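Local coordinates for protein SxtG (Microseira wollei, PDB 6U1R) that catalyses amidino-group transfer in the biosynthesis of the paralytic shellfish toxin saxitoxin, as a member of the amidinotransferase family, at the interface of chains A and B. Coordinates in Å, arbitrary orientation; residue numbers count along the deposited sequence, not the author numbering. Chains: chain A/B, SxtG.

Contact 1: the interface of chains A and B. Residues chain A 148, 164, 177-181; chain B 178-182, 241.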
ATOM      1  N   GLU A 148      -1.930   1.909  -6.081  1.00 11.77           N
ATOM      2  CA  GLU A 148      -2.975   0.989  -5.644  1.00 12.47           C
ATOM      3  C   GLU A 148      -3.822   1.655  -4.567  1.00 12.19           C
ATOM      4  O   GLU A 148      -3.307   2.072  -3.517  1.00 12.65           O
ATOM      5  CB  GLU A 148      -2.381  -0.328  -5.138  1.00 12.58           C
ATOM      6  CG  GLU A 148      -1.419  -0.977  -6.159  1.00 13.85           C
ATOM      7  CD  GLU A 148      -1.147  -2.458  -5.934  1.00 16.28           C
ATOM      8  OE1 GLU A 148      -1.663  -3.037  -4.948  1.00 17.82           O
ATOM      9  OE2 GLU A 148      -0.400  -3.044  -6.757  1.00 15.88           O
ATOM     10  N   ARG A 164      -1.028  -8.199 -11.184  1.00 14.28           N
ATOM     11  CA  ARG A 164       0.352  -8.090 -10.721  1.00 15.49           C
ATOM     12  C   ARG A 164       1.366  -8.516 -11.786  1.00 16.75           C
ATOM     13  O   ARG A 164       2.488  -7.995 -11.803  1.00 15.58           O
ATOM     14  CB  ARG A 164       0.536  -8.901  -9.436  1.00 15.68           C
ATOM     15  CG  ARG A 164       0.025  -8.175  -8.175  1.00 17.13           C
ATOM     16  CD  ARG A 164       0.706  -6.802  -7.946  1.00 19.08           C
ATOM     17  NE  ARG A 164       0.101  -6.027  -6.842  1.00 17.11           N
ATOM     18  CZ  ARG A 164       0.291  -6.332  -5.569  1.00 17.03           C
ATOM     19  NH1 ARG A 164       1.025  -7.387  -5.260  1.00 16.34           N
ATOM     20  NH2 ARG A 164      -0.242  -5.607  -4.610  1.00 17.05           N
ATOM     21  N   TRP A 177       5.477   2.708  -8.849  1.00 16.48           N
ATOM     22  CA  TRP A 177       4.451   1.760  -8.419  1.00 16.06           C
ATOM     23  C   TRP A 177       4.371   1.844  -6.903  1.00 16.36           C
ATOM     24  O   TRP A 177       5.304   1.445  -6.198  1.00 16.35           O
ATOM     25  CB  TRP A 177       4.792   0.353  -8.907  1.00 15.72           C
ATOM     26  CG  TRP A 177       3.866  -0.751  -8.503  1.00 16.40           C
ATOM     27  CD1 TRP A 177       2.551  -0.647  -8.148  1.00 15.41           C
ATOM     28  CD2 TRP A 177       4.197  -2.140  -8.422  1.00 15.95           C
ATOM     29  NE1 TRP A 177       2.050  -1.889  -7.838  1.00 16.60           N
ATOM     30  CE2 TRP A 177       3.044  -2.820  -7.994  1.00 16.94           C
ATOM     31  CE3 TRP A 177       5.368  -2.870  -8.648  1.00 16.48           C
ATOM     32  CZ2 TRP A 177       3.022  -4.200  -7.801  1.00 17.43           C
ATOM     33  CZ3 TRP A 177       5.352  -4.228  -8.440  1.00 17.82           C
ATOM     34  CH2 TRP A 177       4.186  -4.888  -8.030  1.00 17.65           C
ATOM     35  N   THR A 178       3.260   2.367  -6.398  1.00 14.97           N
ATOM     36  CA  THR A 178       3.137   2.653  -4.985  1.00 14.29           C
ATOM     37  C   THR A 178       1.760   2.193  -4.533  1.00 15.23           C
ATOM     38  O   THR A 178       0.865   1.958  -5.351  1.00 14.91           O
ATOM     39  CB  THR A 178       3.341   4.151  -4.681  1.00 17.01           C
ATOM     40  OG1 THR A 178       2.283   4.918  -5.245  1.00 20.33           O
ATOM     41  CG2 THR A 178       4.610   4.676  -5.283  1.00 16.78           C
ATOM     42  N   ALA A 179       1.603   2.034  -3.224  1.00 14.62           N
ATOM     43  CA  ALA A 179       0.317   1.684  -2.644  1.00 13.26           C
ATOM     44  C   ALA A 179      -0.002   2.642  -1.504  1.00 14.40           C
ATOM     45  O   ALA A 179       0.889   3.038  -0.745  1.00 14.06           O
ATOM     46  CB  ALA A 179       0.312   0.250  -2.120  1.00 14.21           C
ATOM     47  N   ALA A 180      -1.261   3.019  -1.390  1.00 13.76           N
ATOM     48  CA  ALA A 180      -1.707   3.622  -0.149  1.00 13.40           C
ATOM     49  C   ALA A 180      -1.659   2.537   0.927  1.00 13.86           C
ATOM     50  O   ALA A 180      -1.814   1.352   0.614  1.00 13.79           O
ATOM     51  CB  ALA A 180      -3.124   4.162  -0.276  1.00 14.62           C
ATOM     52  N   PRO A 181      -1.438   2.897   2.188  1.00 13.55           N
ATOM     53  CA  PRO A 181      -1.460   1.871   3.242  1.00 14.17           C
ATOM     54  C   PRO A 181      -2.753   1.064   3.190  1.00 13.76           C
ATOM     55  O   PRO A 181      -3.850   1.608   3.018  1.00 14.19           O
ATOM     56  CB  PRO A 181      -1.322   2.686   4.537  1.00 15.64           C
ATOM     57  CG  PRO A 181      -0.582   3.973   4.087  1.00 17.40           C
ATOM     58  CD  PRO A 181      -1.144   4.245   2.726  1.00 15.13           C
TER
ATOM     59  N   THR B 178       3.443   5.921   3.236  1.00 14.96           N
ATOM     60  CA  THR B 178       3.401   5.203   1.969  1.00 15.11           C
ATOM     61  C   THR B 178       3.562   3.713   2.240  1.00 14.41           C
ATOM     62  O   THR B 178       4.142   3.327   3.250  1.00 15.39           O
ATOM     63  CB  THR B 178       4.525   5.679   1.014  1.00 17.74           C
ATOM     64  OG1 THR B 178       4.408   7.093   0.796  1.00 21.87           O
ATOM     65  CG2 THR B 178       4.413   4.991  -0.325  1.00 20.32           C
ATOM     66  N   ALA B 179       3.054   2.880   1.340  1.00 14.38           N
ATOM     67  CA  ALA B 179       3.271   1.438   1.406  1.00 14.35           C
ATOM     68  C   ALA B 179       3.896   0.955   0.104  1.00 15.21           C
ATOM     69  O   ALA B 179       3.484   1.372  -0.989  1.00 15.16           O
ATOM     70  CB  ALA B 179       1.971   0.672   1.669  1.00 14.20           C
ATOM     71  N   ALA B 180       4.887   0.080   0.209  1.00 14.36           N
ATOM     72  CA  ALA B 180       5.245  -0.717  -0.956  1.00 14.20           C
ATOM     73  C   ALA B 180       4.059  -1.615  -1.311  1.00 15.03           C
ATOM     74  O   ALA B 180       3.285  -1.998  -0.432  1.00 15.57           O
ATOM     75  CB  ALA B 180       6.487  -1.568  -0.690  1.00 15.77           C
ATOM     76  N   PRO B 181       3.855  -1.924  -2.590  1.00 15.03           N
ATOM     77  CA  PRO B 181       2.773  -2.844  -2.957  1.00 15.86           C
ATOM     78  C   PRO B 181       2.825  -4.105  -2.103  1.00 14.32           C
ATOM     79  O   PRO B 181       3.891  -4.696  -1.895  1.00 15.78           O
ATOM     80  CB  PRO B 181       3.045  -3.142  -4.432  1.00 17.49           C
ATOM     81  CG  PRO B 181       3.781  -1.919  -4.928  1.00 17.91           C
ATOM     82  CD  PRO B 181       4.604  -1.446  -3.770  1.00 16.64           C
ATOM     83  N   LYS B 182       1.667  -4.510  -1.604  1.00 14.87           N
ATOM     84  CA  LYS B 182       1.613  -5.616  -0.664  1.00 15.41           C
ATOM     85  C   LYS B 182       1.842  -6.904  -1.440  1.00 15.04           C
ATOM     86  O   LYS B 182       1.119  -7.162  -2.411  1.00 14.32           O
ATOM     87  CB  LYS B 182       0.282  -5.670   0.069  1.00 17.50           C
ATOM     88  CG  LYS B 182       0.326  -6.595   1.285  1.00 18.62           C
ATOM     89  CD  LYS B 182      -0.755  -6.274   2.299  1.00 20.13           C
ATOM     90  CE  LYS B 182      -0.412  -6.869   3.665  1.00 20.82           C
ATOM     91  NZ  LYS B 182       0.759  -6.199   4.299  1.00 20.33           N
ATOM     92  N   TRP B 241      12.971  -1.690  -5.865  1.00 18.96           N
ATOM     93  CA  TRP B 241      11.784  -0.888  -5.575  1.00 19.08           C
ATOM     94  C   TRP B 241      12.114   0.290  -4.671  1.00 18.90           C
ATOM     95  O   TRP B 241      11.695   1.426  -4.929  1.00 18.48           O
ATOM     96  CB  TRP B 241      10.696  -1.749  -4.937  1.00 18.95           C
ATOM     97  CG  TRP B 241       9.430  -0.938  -4.794  1.00 16.12           C
ATOM     98  CD1 TRP B 241       8.427  -0.835  -5.706  1.00 17.54           C
ATOM     99  CD2 TRP B 241       9.076  -0.080  -3.702  1.00 16.61           C
ATOM    100  NE1 TRP B 241       7.460   0.036  -5.246  1.00 16.70           N
ATOM    101  CE2 TRP B 241       7.835   0.509  -4.017  1.00 16.34           C
ATOM    102  CE3 TRP B 241       9.687   0.242  -2.477  1.00 16.68           C
ATOM    103  CZ2 TRP B 241       7.191   1.411  -3.155  1.00 16.13           C
ATOM    104  CZ3 TRP B 241       9.049   1.138  -1.626  1.00 16.32           C
ATOM    105  CH2 TRP B 241       7.811   1.705  -1.967  1.00 16.53           C
TER
HETATM  106  O   HOH W   1      -0.955  -3.309  -2.255  1.00 18.90           O
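At the two-fold of the SxtG pair, strand 176-179 of each chain meets its copy. A:Ala179 and B:Ala179 form an antiparallel bridge: A:Ala179 N donates to B:Ala179 O at 3.0 Å, nearly along the C=O axis, and B:Ala179 N returns the bond in the carbonyl plane of A:Ala179. Beside this seam lies A:Trp177. From CB its CG runs anti to the backbone N (chi1 178°), and the CG/CB corner of B:Pro181 points obliquely down onto the indole face. B:Pro181 CG sits over the five-membered ring, 3.3 Å from its centroid, a CH-pi contact. Approach is closest at A:Trp177 CE2, 3.3 Å from B:Pro181 CG, with NE1 next; CZ2, farther along, meets B:Pro181 CB at 3.5 Å. At the rim, A:Trp177 NE1 donates in the ring plane to A:Glu148 OE2 (2.9 Å, 159° at H), arriving from above the carboxylate plane, which helps fix the indole's rotation. A:Arg164 grips this carboxylate side-on: NE meets OE2, which thus accepts from two donors, and NH2 lies 3.0 Å from A:Glu148 OE1 in a salt bridge on the syn lone pair, probably offsetting the guanidinium charge. Bent at chi2 (-58°), A:Arg164 also reaches across the interface: NH1 and NH2 both donate to the carbonyl oxygen B:Lys182 O, NH1 at 2.9 Å. Water 1 bridges A:Glu148 OE1 to B:Lys182 N. Opposite, B:Trp241 NE1 donates 2.7 Å to A:Trp177 O, nearly along its C=O axis. Strand pairing, proline-indole packing and the end-on arginine grip on B:Lys182 O join the subunits in the deposited dimer, which may be the biological one.

Contact 2: the interface of chains A and B. Residues chain A 120-123, 157, 184, 186; chain B 114, 117-119, 158, 161.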
ATOM      1  N   SER A 120      -9.521 -13.827   4.782  1.00 16.09           N
ATOM      2  CA  SER A 120      -9.809 -13.344   6.124  1.00 16.35           C
ATOM      3  C   SER A 120      -8.614 -12.560   6.641  1.00 15.84           C
ATOM      4  O   SER A 120      -7.468 -12.833   6.277  1.00 16.24           O
ATOM      5  CB  SER A 120     -10.110 -14.512   7.072  1.00 18.54           C
ATOM      6  OG  SER A 120      -8.972 -15.332   7.184  1.00 19.67           O
ATOM      7  N   THR A 121      -8.903 -11.588   7.489  1.00 16.24           N
ATOM      8  CA  THR A 121      -7.920 -10.847   8.253  1.00 15.80           C
ATOM      9  C   THR A 121      -8.091 -11.223   9.721  1.00 18.17           C
ATOM     10  O   THR A 121      -9.024 -11.964  10.084  1.00 17.85           O
ATOM     11  CB  THR A 121      -8.106  -9.334   8.090  1.00 16.43           C
ATOM     12  OG1 THR A 121      -9.272  -8.920   8.821  1.00 15.76           O
ATOM     13  CG2 THR A 121      -8.289  -8.943   6.626  1.00 15.23           C
ATOM     14  N   PRO A 122      -7.247 -10.702  10.605  1.00 17.55           N
ATOM     15  CA  PRO A 122      -7.430 -10.984  12.037  1.00 17.11           C
ATOM     16  C   PRO A 122      -8.749 -10.472  12.590  1.00 18.52           C
ATOM     17  O   PRO A 122      -9.170 -10.918  13.662  1.00 20.50           O
ATOM     18  CB  PRO A 122      -6.222 -10.287  12.687  1.00 18.24           C
ATOM     19  CG  PRO A 122      -5.157 -10.339  11.597  1.00 18.16           C
ATOM     20  CD  PRO A 122      -5.955 -10.059  10.327  1.00 16.14           C
ATOM     21  N   ALA A 123      -9.438  -9.569  11.879  1.00 18.37           N
ATOM     22  CA  ALA A 123     -10.640  -8.928  12.393  1.00 18.11           C
ATOM     23  C   ALA A 123     -11.933  -9.285  11.660  1.00 18.75           C
ATOM     24  O   ALA A 123     -13.012  -9.022  12.198  1.00 17.57           O
ATOM     25  CB  ALA A 123     -10.478  -7.402  12.348  1.00 20.08           C
ATOM     26  N   TYR A 157     -10.403  -6.514  -1.328  1.00 13.44           N
ATOM     27  CA  TYR A 157      -9.103  -6.359  -0.673  1.00 12.87           C
ATOM     28  C   TYR A 157      -7.948  -6.866  -1.526  1.00 12.10           C
ATOM     29  O   TYR A 157      -6.822  -6.357  -1.421  1.00 14.50           O
ATOM     30  CB  TYR A 157      -9.115  -7.150   0.630  1.00 14.47           C
ATOM     31  CG  TYR A 157      -8.360  -6.574   1.815  1.00 14.69           C
ATOM     32  CD1 TYR A 157      -8.633  -5.303   2.294  1.00 13.83           C
ATOM     33  CD2 TYR A 157      -7.447  -7.350   2.507  1.00 16.15           C
ATOM     34  CE1 TYR A 157      -7.986  -4.818   3.416  1.00 14.22           C
ATOM     35  CE2 TYR A 157      -6.803  -6.889   3.614  1.00 16.17           C
ATOM     36  CZ  TYR A 157      -7.082  -5.626   4.081  1.00 16.11           C
ATOM     37  OH  TYR A 157      -6.404  -5.205   5.208  1.00 16.76           O
ATOM     38  N   GLN A 184      -7.425  -1.316   7.425  1.00 13.66           N
ATOM     39  CA  GLN A 184      -7.821  -2.390   8.329  1.00 13.97           C
ATOM     40  C   GLN A 184      -9.257  -2.835   8.075  1.00 12.94           C
ATOM     41  O   GLN A 184      -9.574  -4.022   8.227  1.00 13.73           O
ATOM     42  CB  GLN A 184      -7.675  -1.931   9.787  1.00 14.80           C
ATOM     43  CG  GLN A 184      -6.252  -1.587  10.200  1.00 14.55           C
ATOM     44  CD  GLN A 184      -6.116  -1.285  11.688  1.00 15.65           C
ATOM     45  OE1 GLN A 184      -6.570  -0.242  12.181  1.00 15.44           O
ATOM     46  NE2 GLN A 184      -5.513  -2.203  12.414  1.00 16.51           N
ATOM     47  N   PHE A 186     -11.904  -2.271   9.846  1.00 13.82           N
ATOM     48  CA  PHE A 186     -12.699  -2.561  11.030  1.00 16.24           C
ATOM     49  C   PHE A 186     -14.125  -2.024  10.874  1.00 17.12           C
ATOM     50  O   PHE A 186     -14.417  -1.136  10.061  1.00 14.24           O
ATOM     51  CB  PHE A 186     -12.067  -1.920  12.277  1.00 16.76           C
ATOM     52  CG  PHE A 186     -10.756  -2.523  12.720  1.00 16.98           C
ATOM     53  CD1 PHE A 186     -10.199  -3.640  12.107  1.00 16.22           C
ATOM     54  CD2 PHE A 186     -10.078  -1.958  13.792  1.00 19.13           C
ATOM     55  CE1 PHE A 186      -8.996  -4.177  12.562  1.00 17.70           C
ATOM     56  CE2 PHE A 186      -8.889  -2.498  14.247  1.00 20.96           C
ATOM     57  CZ  PHE A 186      -8.352  -3.605  13.638  1.00 19.03           C
TER
ATOM     58  N   ASP B 114      -4.627  -8.907  18.360  1.00 39.10           N
ATOM     59  CA  ASP B 114      -4.843 -10.354  18.408  1.00 36.33           C
ATOM     60  C   ASP B 114      -3.860 -11.033  17.462  1.00 29.96           C
ATOM     61  O   ASP B 114      -4.193 -11.357  16.309  1.00 27.14           O
ATOM     62  CB  ASP B 114      -6.273 -10.709  18.014  1.00 39.24           C
ATOM     63  CG  ASP B 114      -7.321 -10.225  19.010  1.00 39.93           C
ATOM     64  OD1 ASP B 114      -6.996  -9.974  20.195  1.00 36.18           O
ATOM     65  OD2 ASP B 114      -8.495 -10.131  18.583  1.00 35.67           O
ATOM     66  N   ALA B 117      -4.988 -14.759  16.152  1.00 20.34           N
ATOM     67  CA  ALA B 117      -5.983 -14.998  15.105  1.00 20.96           C
ATOM     68  C   ALA B 117      -5.345 -15.498  13.815  1.00 20.89           C
ATOM     69  O   ALA B 117      -4.303 -15.003  13.384  1.00 18.93           O
ATOM     70  CB  ALA B 117      -6.762 -13.723  14.817  1.00 20.15           C
ATOM     71  N   SER B 118      -6.006 -16.459  13.173  1.00 20.22           N
ATOM     72  CA  SER B 118      -5.568 -16.937  11.869  1.00 20.25           C
ATOM     73  C   SER B 118      -5.974 -15.929  10.799  1.00 17.79           C
ATOM     74  O   SER B 118      -6.801 -15.049  11.033  1.00 20.11           O
ATOM     75  CB  SER B 118      -6.182 -18.299  11.546  1.00 22.49           C
ATOM     76  OG  SER B 118      -7.572 -18.163  11.379  1.00 24.23           O
ATOM     77  N   PHE B 119      -5.375 -16.043   9.621  1.00 17.82           N
ATOM     78  CA  PHE B 119      -5.826 -15.211   8.506  1.00 18.89           C
ATOM     79  C   PHE B 119      -5.418 -15.878   7.206  1.00 17.49           C
ATOM     80  O   PHE B 119      -4.641 -16.830   7.192  1.00 17.83           O
ATOM     81  CB  PHE B 119      -5.305 -13.762   8.615  1.00 17.95           C
ATOM     82  CG  PHE B 119      -3.806 -13.628   8.762  1.00 16.22           C
ATOM     83  CD1 PHE B 119      -2.984 -13.637   7.653  1.00 14.86           C
ATOM     84  CD2 PHE B 119      -3.237 -13.412  10.015  1.00 16.75           C
ATOM     85  CE1 PHE B 119      -1.624 -13.467   7.779  1.00 15.33           C
ATOM     86  CE2 PHE B 119      -1.862 -13.238  10.153  1.00 16.23           C
ATOM     87  CZ  PHE B 119      -1.056 -13.276   9.043  1.00 15.32           C
ATOM     88  N   PHE B 158       0.054  -8.772   8.634  1.00 13.86           N
ATOM     89  CA  PHE B 158      -0.749  -7.739   9.269  1.00 14.70           C
ATOM     90  C   PHE B 158      -0.044  -7.109  10.467  1.00 13.94           C
ATOM     91  O   PHE B 158      -0.687  -6.491  11.320  1.00 14.55           O
ATOM     92  CB  PHE B 158      -2.106  -8.316   9.648  1.00 13.80           C
ATOM     93  CG  PHE B 158      -2.953  -8.670   8.449  1.00 14.12           C
ATOM     94  CD1 PHE B 158      -3.530  -7.666   7.682  1.00 15.05           C
ATOM     95  CD2 PHE B 158      -3.144  -9.992   8.062  1.00 15.03           C
ATOM     96  CE1 PHE B 158      -4.302  -7.963   6.578  1.00 14.93           C
ATOM     97  CE2 PHE B 158      -3.940 -10.301   6.947  1.00 14.80           C
ATOM     98  CZ  PHE B 158      -4.497  -9.285   6.202  1.00 14.39           C
ATOM     99  N   TRP B 161      -0.688  -3.551  11.944  1.00 14.24           N
ATOM    100  CA  TRP B 161      -1.974  -3.203  12.561  1.00 15.16           C
ATOM    101  C   TRP B 161      -1.807  -2.622  13.962  1.00 16.55           C
ATOM    102  O   TRP B 161      -2.566  -1.726  14.367  1.00 15.91           O
ATOM    103  CB  TRP B 161      -2.893  -4.432  12.589  1.00 17.40           C
ATOM    104  CG  TRP B 161      -3.619  -4.633  11.280  1.00 14.97           C
ATOM    105  CD1 TRP B 161      -3.263  -4.129  10.076  1.00 14.62           C
ATOM    106  CD2 TRP B 161      -4.835  -5.360  11.072  1.00 16.34           C
ATOM    107  NE1 TRP B 161      -4.188  -4.479   9.119  1.00 17.10           N
ATOM    108  CE2 TRP B 161      -5.162  -5.239   9.705  1.00 15.79           C
ATOM    109  CE3 TRP B 161      -5.691  -6.085  11.916  1.00 17.72           C
ATOM    110  CZ2 TRP B 161      -6.302  -5.826   9.148  1.00 17.15           C
ATOM    111  CZ3 TRP B 161      -6.820  -6.672  11.370  1.00 18.87           C
ATOM    112  CH2 TRP B 161      -7.122  -6.539   9.994  1.00 17.11           C
TER
HETATM  113  O   HOH W   2      -3.929  -3.879   6.291  1.00 16.98           O
HETATM  114  O   HOH W   3      -5.282  -2.473  15.258  1.00 23.97           O
HETATM  115  O   HOH W   4      -8.733 -17.425   9.006  1.00 24.49           O
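In this amidinotransferase-family protein, a two-fold-related patch of the subunit interface packs B:Trp161, from 3-10 helix 159-163, among side chains of chain A. The indole is sandwiched: A:Gln184 NE2 stands 3.2 Å above one face, offset toward the rim, with its amide plane 83° from the ring, and B:Phe158 CD1 of its own chain covers the opposite face. An extended chain beyond CG brings the A:Gln184 amide there tip first. A:Phe186 directs its edge at the indole, CE1 reaching B:Trp161 CZ3 at 3.5 Å, with planes 84° apart. From another side, A:Thr121 CB approaches B:Trp161 CH2 at 3.5 Å. The threonine OG1 occupies the crowded position between backbone N and carbonyl carbon (chi1 73°) and accepts from A:Ala123 N at 3.1 Å, which helps shape the turn around A:Pro122. That proline wedges in obliquely, its CD over the face of B:Phe158, 3.9 Å from the ring centroid, a CH-pi contact. B:Phe158 in turn presents its edge to the face of B:Phe119, with CD2 over the centre of that ring.

The polar margins are looser, with waters linking the chains. Water 2, at the edge of the indole plane, bridges B:Trp161 NE1, 2.9 Å from its oxygen, and A:Tyr157 OH across the interface. Water 3 joins A:Gln184 NE2 to the carbonyl oxygen of B:Trp161, and water 4, 2.8 Å from A:Ser120 OG, spans to the hydroxyl of B:Ser118.

The C-alpha centres of contact 1 and contact 2 lie about 19 Å apart on one two-fold symmetric interface, and each has a twin with the chains exchanged. They have no residue in common, yet run close in sequence: 3-10 helix 159-163 of contact 2 directly precedes helix 164-172 of contact 1, and the segment after strand 176-179 leads on to the 184-186 stretch. Direct hydrogen bonds cross contact 1, whereas none crosses contact 2, where waters do the bridging. Their centres are about 15 and 19 Å, respectively, from A:Asp215, a predicted active-site residue; both thus lie away from it, and the structure alone does not show a link.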